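Long-range contact in LYND (Lyngbya aestuarii, PDB 4V1T), which probably acts as an ATP-dependent YcaO-type cyclodehydratase, a heterocyclase of cyanobactin precursor peptides: residues 620-624 and 640-645. Numbering follows the deposited sequence.
With MG (magnesium ion), chain N.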
ATOM      1  N   LEU B 620      29.199  11.908 -15.631  1.00 48.86           N
ATOM      2  CA  LEU B 620      29.444  12.735 -14.470  1.00 47.21           C
ATOM      3  C   LEU B 620      28.111  13.144 -13.874  1.00 49.74           C
ATOM      4  O   LEU B 620      27.267  13.774 -14.512  1.00 47.16           O
ATOM      5  CB  LEU B 620      30.273  13.978 -14.820  1.00 50.45           C
ATOM      6  CG  LEU B 620      31.709  13.687 -15.257  1.00 62.15           C
ATOM      7  CD1 LEU B 620      32.392  14.968 -15.708  1.00 62.57           C
ATOM      8  CD2 LEU B 620      32.489  13.020 -14.131  1.00 64.02           C
ATOM      9  N   ILE B 621      27.922  12.756 -12.633  1.00 44.63           N
ATOM     10  CA  ILE B 621      26.716  13.083 -11.936  1.00 51.91           C
ATOM     11  C   ILE B 621      27.097  13.673 -10.597  1.00 42.11           C
ATOM     12  O   ILE B 621      28.133  13.360 -10.024  1.00 44.02           O
ATOM     13  CB  ILE B 621      25.812  11.839 -11.833  1.00 58.74           C
ATOM     14  CG1 ILE B 621      25.329  11.493 -13.250  1.00 53.74           C
ATOM     15  CG2 ILE B 621      24.622  12.103 -10.917  1.00 65.31           C
ATOM     16  CD1 ILE B 621      24.617  10.206 -13.377  1.00 57.68           C
ATOM     17  N   LEU B 622      26.255  14.554 -10.108  1.00 42.81           N
ATOM     18  CA  LEU B 622      26.496  15.167  -8.832  1.00 52.03           C
ATOM     19  C   LEU B 622      25.185  15.558  -8.157  1.00 45.48           C
ATOM     20  O   LEU B 622      24.127  15.615  -8.793  1.00 41.33           O
ATOM     21  CB  LEU B 622      27.429  16.362  -9.005  1.00 65.53           C
ATOM     22  CG  LEU B 622      27.122  17.251 -10.198  1.00 57.73           C
ATOM     23  CD1 LEU B 622      25.981  18.164  -9.838  1.00 69.48           C
ATOM     24  CD2 LEU B 622      28.341  18.053 -10.611  1.00 55.70           C
ATOM     25  N   GLY B 623      25.261  15.802  -6.857  1.00 43.53           N
ATOM     26  CA  GLY B 623      24.086  16.094  -6.057  1.00 50.95           C
ATOM     27  C   GLY B 623      24.489  16.956  -4.887  1.00 48.04           C
ATOM     28  O   GLY B 623      25.632  16.896  -4.433  1.00 49.52           O
ATOM     29  N   PHE B 624      23.554  17.764  -4.403  1.00 40.25           N
ATOM     30  CA  PHE B 624      23.865  18.766  -3.390  1.00 45.90           C
ATOM     31  C   PHE B 624      22.961  18.662  -2.182  1.00 46.75           C
ATOM     32  O   PHE B 624      21.872  18.077  -2.243  1.00 41.76           O
ATOM     33  CB  PHE B 624      23.715  20.159  -3.975  1.00 38.78           C
ATOM     34  CG  PHE B 624      24.253  20.294  -5.352  1.00 43.25           C
ATOM     35  CD1 PHE B 624      25.607  20.202  -5.587  1.00 48.05           C
ATOM     36  CD2 PHE B 624      23.399  20.537  -6.415  1.00 50.63           C
ATOM     37  CE1 PHE B 624      26.102  20.348  -6.861  1.00 45.35           C
ATOM     38  CE2 PHE B 624      23.884  20.685  -7.688  1.00 53.10           C
ATOM     39  CZ  PHE B 624      25.239  20.596  -7.913  1.00 50.29           C
ATOM     40  N   GLU B 640      21.017  12.412  -3.385  1.00 38.08           N
ATOM     41  CA  GLU B 640      20.612  13.075  -4.613  1.00 38.75           C
ATOM     42  C   GLU B 640      21.393  12.512  -5.814  1.00 42.46           C
ATOM     43  O   GLU B 640      20.850  12.431  -6.923  1.00 40.34           O
ATOM     44  CB  GLU B 640      20.815  14.600  -4.516  1.00 46.22           C
ATOM     45  CG  GLU B 640      19.874  15.378  -5.424  1.00 50.02           C
ATOM     46  CD  GLU B 640      19.858  16.862  -5.142  1.00 57.20           C
ATOM     47  OE1 GLU B 640      20.804  17.579  -5.557  1.00 52.39           O
ATOM     48  OE2 GLU B 640      18.881  17.307  -4.506  1.00 41.82           O
ATOM     49  N   VAL B 641      22.655  12.125  -5.603  1.00 38.75           N
ATOM     50  CA  VAL B 641      23.440  11.569  -6.706  1.00 51.24           C
ATOM     51  C   VAL B 641      22.862  10.205  -7.020  1.00 48.19           C
ATOM     52  O   VAL B 641      22.801   9.817  -8.186  1.00 49.98           O
ATOM     53  CB  VAL B 641      24.984  11.490  -6.439  1.00 63.06           C
ATOM     54  CG1 VAL B 641      25.469  12.684  -5.646  1.00 62.53           C
ATOM     55  CG2 VAL B 641      25.381  10.221  -5.735  1.00 87.78           C
ATOM     56  N   ASN B 642      22.437   9.486  -5.975  1.00 50.56           N
ATOM     57  CA  ASN B 642      21.705   8.231  -6.142  1.00 47.84           C
ATOM     58  C   ASN B 642      20.482   8.463  -7.004  1.00 47.48           C
ATOM     59  O   ASN B 642      20.262   7.769  -7.998  1.00 43.11           O
ATOM     60  CB  ASN B 642      21.251   7.657  -4.791  1.00 54.17           C
ATOM     61  CG  ASN B 642      22.396   7.120  -3.955  1.00 49.73           C
ATOM     62  OD1 ASN B 642      23.491   6.869  -4.453  1.00 49.65           O
ATOM     63  ND2 ASN B 642      22.137   6.921  -2.664  1.00 42.96           N
ATOM     64  N   GLN B 643      19.698   9.457  -6.604  1.00 52.49           N
ATOM     65  CA  GLN B 643      18.446   9.809  -7.262  1.00 52.28           C
ATOM     66  C   GLN B 643      18.632  10.120  -8.749  1.00 54.24           C
ATOM     67  O   GLN B 643      17.895   9.622  -9.596  1.00 56.21           O
ATOM     68  CB  GLN B 643      17.832  11.013  -6.537  1.00 43.99           C
ATOM     69  CG  GLN B 643      16.562  11.576  -7.135  1.00 52.06           C
ATOM     70  CD  GLN B 643      16.058  12.779  -6.352  1.00 49.48           C
ATOM     71  OE1 GLN B 643      16.838  13.635  -5.937  1.00 44.49           O
ATOM     72  NE2 GLN B 643      14.755  12.848  -6.141  1.00 46.55           N
ATOM     73  N   ILE B 644      19.625  10.945  -9.056  1.00 47.57           N
ATOM     74  CA  ILE B 644      19.860  11.398 -10.432  1.00 54.22           C
ATOM     75  C   ILE B 644      20.483  10.317 -11.322  1.00 57.11           C
ATOM     76  O   ILE B 644      20.105  10.172 -12.481  1.00 59.31           O
ATOM     77  CB  ILE B 644      20.795  12.629 -10.444  1.00 60.50           C
ATOM     78  CG1 ILE B 644      20.109  13.817  -9.773  1.00 62.75           C
ATOM     79  CG2 ILE B 644      21.195  13.010 -11.868  1.00 69.91           C
ATOM     80  CD1 ILE B 644      21.074  14.792  -9.126  1.00 78.39           C
ATOM     81  N   GLY B 645      21.428   9.556 -10.777  1.00 56.70           N
ATOM     82  CA  GLY B 645      22.329   8.783 -11.611  1.00 61.15           C
ATOM     83  C   GLY B 645      22.177   7.285 -11.703  1.00 65.20           C
ATOM     84  O   GLY B 645      22.251   6.738 -12.804  1.00 62.30           O
TER
HETATM   85 MG    MG N1777      18.003  19.079  -4.007  1.00 56.74          MG
HETATM   86  O   HOH W   1      19.344  18.938  -2.379  1.00 46.23           O
HETATM   87  O   HOH W   2      19.809  19.962  -5.036  1.00 50.72           O
HETATM   88  O   HOH W   3      17.770  20.968  -3.219  1.00 39.08           O
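Gly623 and Val641 bring their CA atoms within 4.6 Å of each other where strand 621-626, at one border of a three-stranded antiparallel sheet, meets helix 630-649 of the YcaO ATP- and magnesium-binding region. The strand leads through a short connection into the helix, which turns back over it at 138° between the directions of the short segments, and the pairing illustrates how glycine permits close strand-helix packing. A side chain on Gly623 would run into Val641 N and Glu640 CB; without one, Val641 CG1 settles against Gly623 N (3.4 Å). Further along, the side chains of Ile621 and Ile644 run by each other head to tail, their CG2 methyls 3.7 Å apart. Ile621 CG2 lies anti to the backbone N, while CG1 is anti to the carbonyl carbon and carries CD1 over the helix backbone, tight against Gly645 CA at 3.2 Å. Replacing Ile621 with an alanine would probably leave Ile644 CG2 and the bare backbone of Gly645 without their apolar cover. Phe775, the C-terminal residue, touches both Leu622 and Ile644.

At the other end the contact turns polar and reaches the nucleotide site, where ADP is bound. Glu640 holds CG anti to its own N (chi1 -154°) and runs on extended, which brings the carboxylate across Phe624 at a slant, its plane nearly perpendicular to the phenyl ring. OE2 binds magnesium at 2.0 Å and also receives a hydrogen bond from Lys409; OE1 takes one from a magnesium-bound water. A second metal-bound water donates to Phe624 O at 2.7 Å, so this carbonyl belongs to the second shell, while Glu640 binds the metal directly. Phe624 N completes the link, donating almost straight (175°) to Glu640 OE1 at 3.0 Å, from above the carboxylate plane.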